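Local coordinates for LPXTG cell wall surface protein (Streptococcus gordonii, PDB 4IGB) that probably serves as a cell-surface adhesin, displayed on the streptococcal wall through its LPXTG anchoring signal and represented here by its N-terminal N1 and N2 domains, at residues S134-F139 with K168-D173; I152-Y157 with Y273-T278; P294-D299 with V311-T316; K346-E351 with I391-A396. All coordinates share one frame; numbering follows the deposited sequence.

Contact 1. Residues S134-F139 with K168-D173; sequences STVEFF and KAFWID
V136 and F170 meet where this contact is packed most tightly. CG2 of V136 lies 3.6 Å from CD2 of F170, with CE2 the next ring atom; the methyl approaches the ring obliquely, and the two side chains cross at about a right angle. Two residues on, at I172, the packing is looser. I172 holds its CG1 between its own backbone N and carbonyl carbon (chi1 71°), and CD1 continues from there to rest 4.0 Å from CA of F138, mostly against backbone; its CG2 stands 4.0 Å from O of E137 and 4.3 Å from CG1 of V136. The strands do not pair. They belong to two antiparallel sheets laid face to face, a β-sandwich, and strands 135-139 and 170-173 approach to 8.4 Å with their directions 32° apart, so that the gap is filled by side chains meeting each other and the opposite backbone. L116 completes this interior, touching V136, F170 and I172, while Y118 meets the F170 ring edge-to-face. Within its own sheet strand 135-142 has a classic β bulge, F138 and F139 both facing F72. On the looser side W171, partly exposed, points away from strand 135-139 and stacks on H117. E137, though buried, leads its carboxylate away from strand 170-173, and its OE2 is hydrogen-bonded to ND2 of N71.

Contact 2. Residues I152-Y157 with Y273-T278; sequences IGNVPY and YSSTET
At one end of the N1 sandwich, where strands 149-153 and 268-274 run out into loops, N154 reaches across to the turn formed by S275, T276 and E277. It holds CG between its backbone N and carbonyl carbon (chi1 65°), and from there the amide meets the turn. ND2 donates to O of T276 over 3.0 Å; the N-H...O angle is only 140°, and the acceptor sits 27° out of the amide plane. The same nitrogen is also hydrogen-bonded to O of F170, and OD1 accepts from N of C279, so that both ends of the amide are gripped and its flip is fixed. OD1 lies 3.3 Å from CA of T278 besides. O of T276 is doubly used, since OG of S275 donates to it at 2.7 Å on a lone pair. This corner is an ST turn, in which OG1 of T276 accepts from N of T278. A water also joins the two segments, donating to O of N154 and, at 2.6 Å, to O of E277. V155 covers the end of the turn, CG2 meeting OG1 of T278 at 3.3 Å. Toward the strands I152 and Y273 take over, sliding past each other in opposite directions: CG2 of I152 lies 4.0 Å from CD2 of Y273, while CE2 of the ring comes 3.4 Å from O of I152. OH of Y273 is hydrogen-bonded to OE2 of E209.

Contact 3. Residues P294-D299 with V311-T316; sequences PVLEVD and VTYKAT
V298 and Y313 lie side by side and point the same way, the valine CG2 3.5 Å from CE1 of the tyrosine ring. V298 brings CG2 there by setting it anti to the backbone N, with CG1 in the crowded position (chi1 63°). On the same face CD1 of L296 reaches toward strand 311-316, meeting CB of A315 at 4.0 Å and CB of Y313 at 4.2 Å. The opposite face is mostly polar, V295 apart. E297 and K314 run alongside one another, both extended beyond CG, but the glutamate OE1 lies nearer to CD of K314 (3.8 Å) than to NZ (4.4 Å), which is beyond a salt bridge. A water instead engages OE1 of E297, together with O of V295 and OG1 of T316; a second joins O of D299 to OG1 of T312. Beneath the side chains, the hydrogen-bonded pairs V295-T316, E297-K314 and D299-T312 each exchange two backbone bonds. Together these strands form the hairpin 295-304/310-317 of the N2 domain. Strand 427-432 runs parallel to its first arm, and V427 packs on L296, V298 and Y313; strand 389-397 lies antiparallel along the second arm.

Contact 4. Residues K346-E351 with I391-A396; sequences KELKVE and ITYKTA
L348 lies against Y393, its CD2 3.7 Å from CE1 of the ring, while CD1 of the same leucine approaches CG2 of I391 at 4.2 Å. L348 holds CG between its backbone N and carbonyl carbon (chi1 66°), and the branch methyls reach both partners from there. The I391 CG2 methyl also sits over one face of the Y393 ring, 3.3 Å above its plane and offset toward the rim. V350 extends the apolar row, CG1 against CG1 of I391. On the other face of the sheet, E347 and K394 lie side by side, methylene against methylene, with OE2 still 4.0 Å from NZ and so short of a salt bridge. K349 runs beside T392, whose OG1 shares a water with OE1 of E351. The backbone sets these positions: L348-Y393 and V350-I391 are non-hydrogen-bonded antiparallel pairs, whereas at K349-T392 two bonds close. At the K346 end O of K394 takes N of K346 at 2.8 Å and, weakly, N of E347 at 3.3 Å, while N of K394 donates to O of E347. Farther out, V372 and V374 of strand 371-376 press on L348, and V374 and M335 on I391. K346 and E347 opposite K394 form a classic β bulge, in a strand pair consistent with the β-sandwich of adhesin-type domains.

How the contacts relate
The four contacts fall into two clusters. Contacts 1 and 2 belong to the N1 domain and their centres are 6 Å apart; they touch where N154 meets F170 and where S275 meets I172, and their segments alternate along the chain. Both span the same two sheets, with 135-142 beside 149-153 in one and 170-182 beside 268-274 in the other. Contacts 3 and 4 follow in series in the N2 domain, centres 9 Å apart, within one sheet in which 310-317 pairs with 389-397. Between clusters, centres lie 53 to 61 Å apart on opposite sides of the chain's centre, consistent with an elongated N-terminal region of two domains, each with its own contacts.

Contact 1. Residues S134-F139 with K168-D173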
loop_
_atom_site.group_PDB
_atom_site.type_symbol
_atom_site.label_atom_id
_atom_site.label_comp_id
_atom_site.label_asym_id
_atom_site.label_seq_id
_atom_site.Cartn_x
_atom_site.Cartn_y
_atom_site.Cartn_z
ATOM N N SER B 134 15.098 19.361 25.404
ATOM C CA SER B 134 14.370 18.390 26.225
ATOM C C SER B 134 13.650 17.292 25.438
ATOM O O SER B 134 13.132 16.347 26.034
ATOM C CB SER B 134 13.353 19.098 27.117
ATOM O OG SER B 134 12.349 19.718 26.330
ATOM N N THR B 135 13.602 17.407 24.116
ATOM C CA THR B 135 12.896 16.402 23.333
ATOM C C THR B 135 13.729 15.891 22.165
ATOM O O THR B 135 14.780 16.454 21.836
ATOM C CB THR B 135 11.554 16.931 22.803
ATOM O OG1 THR B 135 11.796 17.901 21.777
ATOM C CG2 THR B 135 10.727 17.558 23.919
ATOM N N VAL B 136 13.257 14.809 21.550
ATOM C CA VAL B 136 13.916 14.243 20.385
ATOM C C VAL B 136 12.876 14.063 19.276
ATOM O O VAL B 136 11.746 13.632 19.524
ATOM C CB VAL B 136 14.603 12.895 20.725
ATOM C CG1 VAL B 136 15.072 12.183 19.473
ATOM C CG2 VAL B 136 15.771 13.108 21.688
ATOM N N GLU B 137 13.263 14.408 18.056
ATOM C CA GLU B 137 12.389 14.314 16.895
ATOM C C GLU B 137 12.109 12.851 16.532
ATOM O O GLU B 137 13.006 12.011 16.603
ATOM C CB GLU B 137 13.068 15.018 15.717
ATOM C CG GLU B 137 12.246 15.065 14.436
ATOM C CD GLU B 137 11.129 16.101 14.488
ATOM O OE1 GLU B 137 11.275 17.132 15.184
ATOM O OE2 GLU B 137 10.090 15.875 13.827
ATOM N N PHE B 138 10.880 12.534 16.139
ATOM C CA PHE B 138 10.647 11.216 15.545
ATOM C C PHE B 138 9.709 11.185 14.342
ATOM O O PHE B 138 9.784 10.266 13.535
ATOM C CB PHE B 138 10.225 10.175 16.598
ATOM C CG PHE B 138 8.800 10.290 17.052
ATOM C CD1 PHE B 138 7.824 9.465 16.516
ATOM C CD2 PHE B 138 8.434 11.206 18.039
ATOM C CE1 PHE B 138 6.509 9.557 16.945
ATOM C CE2 PHE B 138 7.120 11.305 18.462
ATOM C CZ PHE B 138 6.158 10.479 17.928
ATOM N N PHE B 139 8.849 12.189 14.203
ATOM C CA PHE B 139 7.782 12.117 13.214
ATOM C C PHE B 139 7.183 13.473 12.880
ATOM O O PHE B 139 6.960 14.304 13.766
ATOM C CB PHE B 139 6.674 11.178 13.736
ATOM C CG PHE B 139 5.470 11.082 12.837
ATOM C CD1 PHE B 139 5.528 10.371 11.647
ATOM C CD2 PHE B 139 4.271 11.682 13.199
ATOM C CE1 PHE B 139 4.413 10.256 10.824
ATOM C CE2 PHE B 139 3.145 11.572 12.375
ATOM C CZ PHE B 139 3.222 10.868 11.192
ATOM N N LYS B 168 21.437 15.250 17.344
ATOM C CA LYS B 168 22.502 14.261 17.383
ATOM C C LYS B 168 22.737 13.744 18.783
ATOM O O LYS B 168 23.882 13.514 19.174
ATOM C CB LYS B 168 23.801 14.860 16.836
ATOM C CG LYS B 168 23.701 15.339 15.404
ATOM C CD LYS B 168 24.927 16.166 15.021
ATOM C CE LYS B 168 24.808 16.712 13.616
ATOM N NZ LYS B 168 25.938 17.631 13.314
ATOM N N ALA B 169 21.658 13.560 19.536
ATOM C CA ALA B 169 21.741 12.999 20.885
ATOM C C ALA B 169 21.370 11.511 20.932
ATOM O O ALA B 169 21.982 10.723 21.663
ATOM C CB ALA B 169 20.861 13.787 21.833
ATOM N N PHE B 170 20.352 11.131 20.166
ATOM C CA PHE B 170 19.952 9.727 20.061
ATOM C C PHE B 170 19.682 9.420 18.599
ATOM O O PHE B 170 19.145 10.266 17.883
ATOM C CB PHE B 170 18.636 9.447 20.813
ATOM C CG PHE B 170 18.667 9.749 22.290
ATOM C CD1 PHE B 170 18.818 8.730 23.213
ATOM C CD2 PHE B 170 18.487 11.034 22.752
ATOM C CE1 PHE B 170 18.826 8.991 24.559
ATOM C CE2 PHE B 170 18.493 11.303 24.096
ATOM C CZ PHE B 170 18.668 10.280 25.005
ATOM N N TRP B 171 20.009 8.212 18.149
ATOM C CA TRP B 171 19.427 7.751 16.889
ATOM C C TRP B 171 18.136 7.008 17.235
ATOM O O TRP B 171 17.958 6.570 18.378
ATOM C CB TRP B 171 20.394 6.902 16.048
ATOM C CG TRP B 171 20.940 5.638 16.696
ATOM C CD1 TRP B 171 21.991 5.550 17.560
ATOM C CD2 TRP B 171 20.488 4.288 16.477
ATOM N NE1 TRP B 171 22.218 4.230 17.900
ATOM C CE2 TRP B 171 21.306 3.441 17.253
ATOM C CE3 TRP B 171 19.464 3.718 15.709
ATOM C CZ2 TRP B 171 21.124 2.056 17.293
ATOM C CZ3 TRP B 171 19.289 2.344 15.744
ATOM C CH2 TRP B 171 20.119 1.529 16.528
ATOM N N ILE B 172 17.228 6.892 16.271
ATOM C CA ILE B 172 15.921 6.339 16.573
ATOM C C ILE B 172 15.634 5.069 15.782
ATOM O O ILE B 172 16.196 4.838 14.709
ATOM C CB ILE B 172 14.795 7.366 16.326
ATOM C CG1 ILE B 172 14.615 7.601 14.818
ATOM C CG2 ILE B 172 15.080 8.660 17.085
ATOM C CD1 ILE B 172 13.514 8.600 14.477
ATOM N N ASP B 173 14.748 4.256 16.344
ATOM C CA ASP B 173 14.235 3.070 15.696
ATOM C C ASP B 173 12.728 3.097 15.906
ATOM O O ASP B 173 12.246 2.913 17.020
ATOM C CB ASP B 173 14.868 1.811 16.303
ATOM C CG ASP B 173 14.335 0.517 15.681
ATOM O OD1 ASP B 173 14.835 -0.567 16.048
ATOM O OD2 ASP B 173 13.421 0.571 14.835
#

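Contact 2. Residues I152-Y157 with Y273-T278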
loop_
_atom_site.group_PDB
_atom_site.type_symbol
_atom_site.label_atom_id
_atom_site.label_comp_id
_atom_site.label_asym_id
_atom_site.label_seq_id
_atom_site.Cartn_x
_atom_site.Cartn_y
_atom_site.Cartn_z
ATOM N N ILE B 152 9.589 10.283 8.939
ATOM C CA ILE B 152 10.077 9.664 10.163
ATOM C C ILE B 152 11.578 9.874 10.238
ATOM O O ILE B 152 12.280 9.691 9.245
ATOM C CB ILE B 152 9.759 8.167 10.202
ATOM C CG1 ILE B 152 8.257 7.941 10.028
ATOM C CG2 ILE B 152 10.223 7.567 11.509
ATOM C CD1 ILE B 152 7.875 6.505 9.813
ATOM N N GLY B 153 12.076 10.276 11.404
ATOM C CA GLY B 153 13.491 10.590 11.534
ATOM C C GLY B 153 13.766 11.475 12.737
ATOM O O GLY B 153 12.834 11.900 13.424
ATOM N N ASN B 154 15.044 11.759 12.991
ATOM C CA ASN B 154 15.447 12.506 14.186
ATOM C C ASN B 154 16.092 13.851 13.848
ATOM O O ASN B 154 16.857 14.406 14.635
ATOM C CB ASN B 154 16.402 11.678 15.027
ATOM C CG ASN B 154 17.718 11.406 14.319
ATOM O OD1 ASN B 154 17.845 11.630 13.114
ATOM N ND2 ASN B 154 18.702 10.922 15.065
ATOM N N VAL B 155 15.796 14.366 12.664
ATOM C CA VAL B 155 16.216 15.712 12.333
ATOM C C VAL B 155 15.149 16.693 12.803
ATOM O O VAL B 155 14.031 16.684 12.289
ATOM C CB VAL B 155 16.404 15.885 10.822
ATOM C CG1 VAL B 155 16.943 17.265 10.539
ATOM C CG2 VAL B 155 17.346 14.814 10.279
ATOM N N PRO B 156 15.485 17.549 13.774
ATOM C CA PRO B 156 14.497 18.509 14.268
ATOM C C PRO B 156 13.932 19.414 13.174
ATOM O O PRO B 156 14.602 19.757 12.184
ATOM C CB PRO B 156 15.303 19.368 15.251
ATOM C CG PRO B 156 16.473 18.538 15.615
ATOM C CD PRO B 156 16.800 17.742 14.412
ATOM N N TYR B 157 12.676 19.789 13.366
ATOM C CA TYR B 157 12.114 20.952 12.704
ATOM C C TYR B 157 11.755 21.904 13.819
ATOM O O TYR B 157 11.168 21.496 14.811
ATOM C CB TYR B 157 10.883 20.570 11.887
ATOM C CG TYR B 157 11.249 19.761 10.676
ATOM C CD1 TYR B 157 11.639 20.390 9.499
ATOM C CD2 TYR B 157 11.247 18.371 10.717
ATOM C CE1 TYR B 157 11.997 19.664 8.392
ATOM C CE2 TYR B 157 11.597 17.631 9.608
ATOM C CZ TYR B 157 11.977 18.287 8.444
ATOM O OH TYR B 157 12.333 17.575 7.319
ATOM N N TYR B 273 11.922 1.991 10.707
ATOM C CA TYR B 273 12.912 2.892 10.154
ATOM C C TYR B 273 13.893 3.186 11.255
ATOM O O TYR B 273 13.486 3.453 12.390
ATOM C CB TYR B 273 12.258 4.199 9.715
ATOM C CG TYR B 273 13.244 5.250 9.218
ATOM C CD1 TYR B 273 13.722 5.221 7.910
ATOM C CD2 TYR B 273 13.683 6.275 10.054
ATOM C CE1 TYR B 273 14.624 6.178 7.449
ATOM C CE2 TYR B 273 14.578 7.244 9.599
ATOM C CZ TYR B 273 15.050 7.184 8.300
ATOM O OH TYR B 273 15.931 8.139 7.845
ATOM N N SER B 274 15.181 3.132 10.949
ATOM C CA SER B 274 16.164 3.591 11.927
ATOM C C SER B 274 17.095 4.621 11.303
ATOM O O SER B 274 17.411 4.547 10.111
ATOM C CB SER B 274 16.932 2.431 12.574
ATOM O OG SER B 274 17.765 1.760 11.651
ATOM N N SER B 275 17.508 5.586 12.115
ATOM C CA SER B 275 18.232 6.754 11.623
ATOM C C SER B 275 19.708 6.684 11.949
ATOM O O SER B 275 20.170 5.790 12.656
ATOM C CB SER B 275 17.672 8.045 12.241
ATOM O OG SER B 275 18.044 8.160 13.613
ATOM N N THR B 276 20.439 7.654 11.423
ATOM C CA THR B 276 21.792 7.928 11.870
ATOM C C THR B 276 21.656 8.966 12.986
ATOM O O THR B 276 20.558 9.198 13.499
ATOM C CB THR B 276 22.603 8.517 10.724
ATOM O OG1 THR B 276 22.013 9.762 10.334
ATOM C CG2 THR B 276 22.565 7.576 9.527
ATOM N N GLU B 277 22.758 9.599 13.357
ATOM C CA GLU B 277 22.718 10.641 14.373
ATOM C C GLU B 277 21.835 11.772 13.880
ATOM O O GLU B 277 21.355 12.577 14.674
ATOM C CB GLU B 277 24.120 11.187 14.647
ATOM C CG GLU B 277 24.715 11.875 13.435
ATOM C CD GLU B 277 26.104 12.453 13.683
ATOM O OE1 GLU B 277 26.615 12.368 14.820
ATOM O OE2 GLU B 277 26.679 12.999 12.718
ATOM N N THR B 278 21.636 11.852 12.567
ATOM C CA THR B 278 20.723 12.855 12.026
ATOM C C THR B 278 20.276 12.576 10.594
ATOM O O THR B 278 20.958 12.938 9.641
ATOM C CB THR B 278 21.287 14.314 12.144
ATOM O OG1 THR B 278 20.342 15.243 11.592
ATOM C CG2 THR B 278 22.628 14.467 11.415
HETATM O O HOH W 1 19.530 14.362 15.357
#

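Contact 3. Residues P294-D299 with V311-T316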
loop_
_atom_site.group_PDB
_atom_site.type_symbol
_atom_site.label_atom_id
_atom_site.label_comp_id
_atom_site.label_asym_id
_atom_site.label_seq_id
_atom_site.Cartn_x
_atom_site.Cartn_y
_atom_site.Cartn_z
ATOM N N PRO B 294 -13.628 -3.303 -13.705
ATOM C CA PRO B 294 -14.385 -4.078 -14.689
ATOM C C PRO B 294 -15.777 -3.493 -14.891
ATOM O O PRO B 294 -16.402 -3.002 -13.944
ATOM C CB PRO B 294 -14.452 -5.472 -14.054
ATOM C CG PRO B 294 -13.167 -5.551 -13.274
ATOM C CD PRO B 294 -12.996 -4.165 -12.690
ATOM N N VAL B 295 -16.239 -3.539 -16.136
ATOM C CA VAL B 295 -17.564 -3.062 -16.499
ATOM C C VAL B 295 -18.496 -4.247 -16.743
ATOM O O VAL B 295 -18.233 -5.104 -17.600
ATOM C CB VAL B 295 -17.516 -2.179 -17.770
ATOM C CG1 VAL B 295 -18.912 -1.730 -18.150
ATOM C CG2 VAL B 295 -16.603 -0.976 -17.536
ATOM N N LEU B 296 -19.579 -4.297 -15.981
ATOM C CA LEU B 296 -20.504 -5.409 -16.061
ATOM C C LEU B 296 -21.828 -4.932 -16.604
ATOM O O LEU B 296 -22.333 -3.893 -16.187
ATOM C CB LEU B 296 -20.704 -6.041 -14.681
ATOM C CG LEU B 296 -21.670 -7.228 -14.622
ATOM C CD1 LEU B 296 -21.101 -8.399 -15.421
ATOM C CD2 LEU B 296 -21.936 -7.634 -13.180
ATOM N N GLU B 297 -22.388 -5.700 -17.529
ATOM C CA GLU B 297 -23.668 -5.380 -18.134
ATOM C C GLU B 297 -24.541 -6.629 -18.115
ATOM O O GLU B 297 -24.033 -7.742 -18.168
ATOM C CB GLU B 297 -23.464 -4.909 -19.579
ATOM C CG GLU B 297 -22.384 -3.846 -19.733
ATOM C CD GLU B 297 -22.057 -3.537 -21.193
ATOM O OE1 GLU B 297 -20.935 -3.852 -21.643
ATOM O OE2 GLU B 297 -22.920 -2.968 -21.890
ATOM N N VAL B 298 -25.850 -6.442 -18.042
ATOM C CA VAL B 298 -26.773 -7.557 -18.047
ATOM C C VAL B 298 -27.865 -7.330 -19.090
ATOM O O VAL B 298 -28.336 -6.208 -19.274
ATOM C CB VAL B 298 -27.426 -7.761 -16.663
ATOM C CG1 VAL B 298 -28.276 -6.545 -16.279
ATOM C CG2 VAL B 298 -28.273 -9.028 -16.652
ATOM N N ASP B 299 -28.253 -8.404 -19.763
ATOM C CA ASP B 299 -29.370 -8.386 -20.704
ATOM C C ASP B 299 -30.257 -9.576 -20.373
ATOM O O ASP B 299 -29.815 -10.721 -20.482
ATOM C CB ASP B 299 -28.840 -8.473 -22.140
ATOM C CG ASP B 299 -29.949 -8.545 -23.185
ATOM O OD1 ASP B 299 -29.645 -8.898 -24.343
ATOM O OD2 ASP B 299 -31.118 -8.250 -22.860
ATOM N N VAL B 311 -30.623 -14.941 -18.997
ATOM C CA VAL B 311 -30.007 -13.704 -18.556
ATOM C C VAL B 311 -28.523 -13.808 -18.894
ATOM O O VAL B 311 -27.866 -14.807 -18.591
ATOM C CB VAL B 311 -30.265 -13.373 -17.058
ATOM C CG1 VAL B 311 -31.581 -13.987 -16.575
ATOM C CG2 VAL B 311 -29.119 -13.830 -16.196
ATOM N N THR B 312 -28.019 -12.781 -19.567
ATOM C CA THR B 312 -26.688 -12.821 -20.134
ATOM C C THR B 312 -25.856 -11.701 -19.554
ATOM O O THR B 312 -26.272 -10.544 -19.575
ATOM C CB THR B 312 -26.756 -12.650 -21.666
ATOM O OG1 THR B 312 -27.648 -13.627 -22.202
ATOM C CG2 THR B 312 -25.384 -12.822 -22.298
ATOM N N TYR B 313 -24.677 -12.047 -19.051
ATOM C CA TYR B 313 -23.785 -11.077 -18.446
ATOM C C TYR B 313 -22.585 -10.805 -19.344
ATOM O O TYR B 313 -21.916 -11.727 -19.789
ATOM C CB TYR B 313 -23.312 -11.576 -17.078
ATOM C CG TYR B 313 -24.427 -11.713 -16.046
ATOM C CD1 TYR B 313 -25.010 -10.587 -15.471
ATOM C CD2 TYR B 313 -24.884 -12.959 -15.644
ATOM C CE1 TYR B 313 -26.025 -10.697 -14.528
ATOM C CE2 TYR B 313 -25.909 -13.083 -14.692
ATOM C CZ TYR B 313 -26.467 -11.948 -14.141
ATOM O OH TYR B 313 -27.469 -12.052 -13.204
ATOM N N LYS B 314 -22.324 -9.532 -19.613
ATOM C CA LYS B 314 -21.144 -9.147 -20.367
ATOM C C LYS B 314 -20.219 -8.390 -19.444
ATOM O O LYS B 314 -20.590 -7.357 -18.883
ATOM C CB LYS B 314 -21.517 -8.265 -21.558
ATOM C CG LYS B 314 -20.351 -7.957 -22.499
ATOM C CD LYS B 314 -20.815 -7.060 -23.660
ATOM C CE LYS B 314 -19.665 -6.676 -24.590
ATOM N NZ LYS B 314 -20.075 -5.640 -25.591
ATOM N N ALA B 315 -19.012 -8.910 -19.282
ATOM C CA ALA B 315 -18.033 -8.258 -18.430
ATOM C C ALA B 315 -16.796 -7.873 -19.215
ATOM O O ALA B 315 -16.193 -8.698 -19.908
ATOM C CB ALA B 315 -17.658 -9.156 -17.261
ATOM N N THR B 316 -16.412 -6.613 -19.087
ATOM C CA THR B 316 -15.239 -6.102 -19.777
ATOM C C THR B 316 -14.141 -5.778 -18.780
ATOM O O THR B 316 -14.322 -4.945 -17.892
ATOM C CB THR B 316 -15.604 -4.847 -20.538
ATOM O OG1 THR B 316 -16.668 -5.161 -21.445
ATOM C CG2 THR B 316 -14.392 -4.298 -21.292
HETATM O O HOH W 2 -19.068 -5.126 -20.318
HETATM O O HOH W 3 -30.314 -12.658 -22.362
#

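Contact 4. Residues K346-E351 with I391-A396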
loop_
_atom_site.group_PDB
_atom_site.type_symbol
_atom_site.label_atom_id
_atom_site.label_comp_id
_atom_site.label_asym_id
_atom_site.label_seq_id
_atom_site.Cartn_x
_atom_site.Cartn_y
_atom_site.Cartn_z
ATOM N N LYS B 346 -24.957 -21.546 -17.968
ATOM C CA LYS B 346 -24.983 -22.341 -19.200
ATOM C C LYS B 346 -23.612 -22.486 -19.869
ATOM O O LYS B 346 -23.121 -23.601 -20.046
ATOM C CB LYS B 346 -26.015 -21.782 -20.184
ATOM C CG LYS B 346 -27.440 -21.991 -19.707
ATOM C CD LYS B 346 -28.425 -21.130 -20.480
ATOM C CE LYS B 346 -28.464 -21.448 -21.974
ATOM N NZ LYS B 346 -29.594 -20.708 -22.603
ATOM N N GLU B 347 -22.995 -21.365 -20.233
ATOM C CA GLU B 347 -21.680 -21.385 -20.868
ATOM C C GLU B 347 -21.183 -19.963 -20.946
ATOM O O GLU B 347 -21.918 -19.036 -20.616
ATOM C CB GLU B 347 -21.791 -21.939 -22.285
ATOM C CG GLU B 347 -22.738 -21.111 -23.126
ATOM C CD GLU B 347 -22.943 -21.666 -24.522
ATOM O OE1 GLU B 347 -23.663 -22.669 -24.661
ATOM O OE2 GLU B 347 -22.396 -21.091 -25.480
ATOM N N LEU B 348 -19.946 -19.785 -21.396
ATOM C CA LEU B 348 -19.389 -18.443 -21.570
ATOM C C LEU B 348 -18.383 -18.408 -22.711
ATOM O O LEU B 348 -17.853 -19.444 -23.111
ATOM C CB LEU B 348 -18.692 -17.979 -20.285
ATOM C CG LEU B 348 -17.450 -18.772 -19.893
ATOM C CD1 LEU B 348 -16.240 -18.352 -20.724
ATOM C CD2 LEU B 348 -17.151 -18.571 -18.419
ATOM N N LYS B 349 -18.080 -17.206 -23.190
ATOM C CA LYS B 349 -17.026 -17.027 -24.179
ATOM C C LYS B 349 -16.141 -15.857 -23.753
ATOM O O LYS B 349 -16.581 -14.964 -23.023
ATOM C CB LYS B 349 -17.610 -16.785 -25.583
ATOM C CG LYS B 349 -18.253 -15.418 -25.770
ATOM C CD LYS B 349 -18.700 -15.173 -27.220
ATOM C CE LYS B 349 -19.607 -13.935 -27.311
ATOM N NZ LYS B 349 -20.212 -13.729 -28.679
ATOM N N VAL B 350 -14.900 -15.874 -24.213
ATOM C CA VAL B 350 -13.910 -14.875 -23.833
ATOM C C VAL B 350 -13.319 -14.265 -25.096
ATOM O O VAL B 350 -12.865 -14.992 -25.976
ATOM C CB VAL B 350 -12.764 -15.522 -23.035
ATOM C CG1 VAL B 350 -11.796 -14.466 -22.530
ATOM C CG2 VAL B 350 -13.319 -16.376 -21.869
ATOM N N GLU B 351 -13.345 -12.938 -25.194
ATOM C CA GLU B 351 -12.825 -12.234 -26.366
ATOM C C GLU B 351 -11.850 -11.162 -25.924
ATOM O O GLU B 351 -11.980 -10.612 -24.833
ATOM C CB GLU B 351 -13.950 -11.521 -27.116
ATOM C CG GLU B 351 -15.099 -12.403 -27.567
ATOM C CD GLU B 351 -16.290 -11.599 -28.052
ATOM O OE1 GLU B 351 -16.940 -10.930 -27.218
ATOM O OE2 GLU B 351 -16.578 -11.630 -29.268
ATOM N N ILE B 391 -15.734 -11.100 -21.226
ATOM C CA ILE B 391 -16.309 -12.414 -20.977
ATOM C C ILE B 391 -17.814 -12.314 -20.989
ATOM O O ILE B 391 -18.399 -11.498 -20.273
ATOM C CB ILE B 391 -15.864 -12.998 -19.634
ATOM C CG1 ILE B 391 -14.341 -13.028 -19.545
ATOM C CG2 ILE B 391 -16.485 -14.370 -19.423
ATOM C CD1 ILE B 391 -13.840 -13.530 -18.237
ATOM N N THR B 392 -18.440 -13.151 -21.808
ATOM C CA THR B 392 -19.890 -13.162 -21.893
ATOM C C THR B 392 -20.448 -14.456 -21.301
ATOM O O THR B 392 -20.155 -15.537 -21.791
ATOM C CB THR B 392 -20.334 -12.980 -23.354
ATOM O OG1 THR B 392 -19.730 -11.785 -23.861
ATOM C CG2 THR B 392 -21.843 -12.851 -23.444
ATOM N N TYR B 393 -21.242 -14.332 -20.240
ATOM C CA TYR B 393 -21.789 -15.492 -19.545
ATOM C C TYR B 393 -23.257 -15.677 -19.872
ATOM O O TYR B 393 -24.075 -14.783 -19.634
ATOM C CB TYR B 393 -21.680 -15.320 -18.030
ATOM C CG TYR B 393 -20.309 -14.944 -17.493
ATOM C CD1 TYR B 393 -19.443 -15.913 -17.009
ATOM C CD2 TYR B 393 -19.907 -13.612 -17.419
ATOM C CE1 TYR B 393 -18.214 -15.571 -16.478
ATOM C CE2 TYR B 393 -18.670 -13.263 -16.886
ATOM C CZ TYR B 393 -17.831 -14.245 -16.420
ATOM O OH TYR B 393 -16.602 -13.911 -15.890
ATOM N N LYS B 394 -23.599 -16.839 -20.403
ATOM C CA LYS B 394 -24.987 -17.177 -20.637
ATOM C C LYS B 394 -25.529 -17.952 -19.439
ATOM O O LYS B 394 -24.963 -18.973 -19.047
ATOM C CB LYS B 394 -25.118 -18.026 -21.909
ATOM C CG LYS B 394 -24.842 -17.272 -23.202
ATOM C CD LYS B 394 -25.008 -18.190 -24.417
ATOM C CE LYS B 394 -24.884 -17.422 -25.728
ATOM N NZ LYS B 394 -24.960 -18.318 -26.920
ATOM N N THR B 395 -26.610 -17.450 -18.850
ATOM C CA THR B 395 -27.323 -18.189 -17.812
ATOM C C THR B 395 -28.815 -18.196 -18.129
ATOM O O THR B 395 -29.268 -17.518 -19.062
ATOM C CB THR B 395 -27.140 -17.562 -16.411
ATOM O OG1 THR B 395 -27.876 -16.338 -16.336
ATOM C CG2 THR B 395 -25.681 -17.287 -16.116
ATOM N N ALA B 396 -29.584 -18.956 -17.349
ATOM C CA ALA B 396 -31.041 -18.902 -17.442
ATOM C C ALA B 396 -31.667 -19.216 -16.087
ATOM O O ALA B 396 -31.193 -20.081 -15.371
ATOM C CB ALA B 396 -31.553 -19.855 -18.521
HETATM O O HOH W 4 -17.309 -12.343 -24.664
#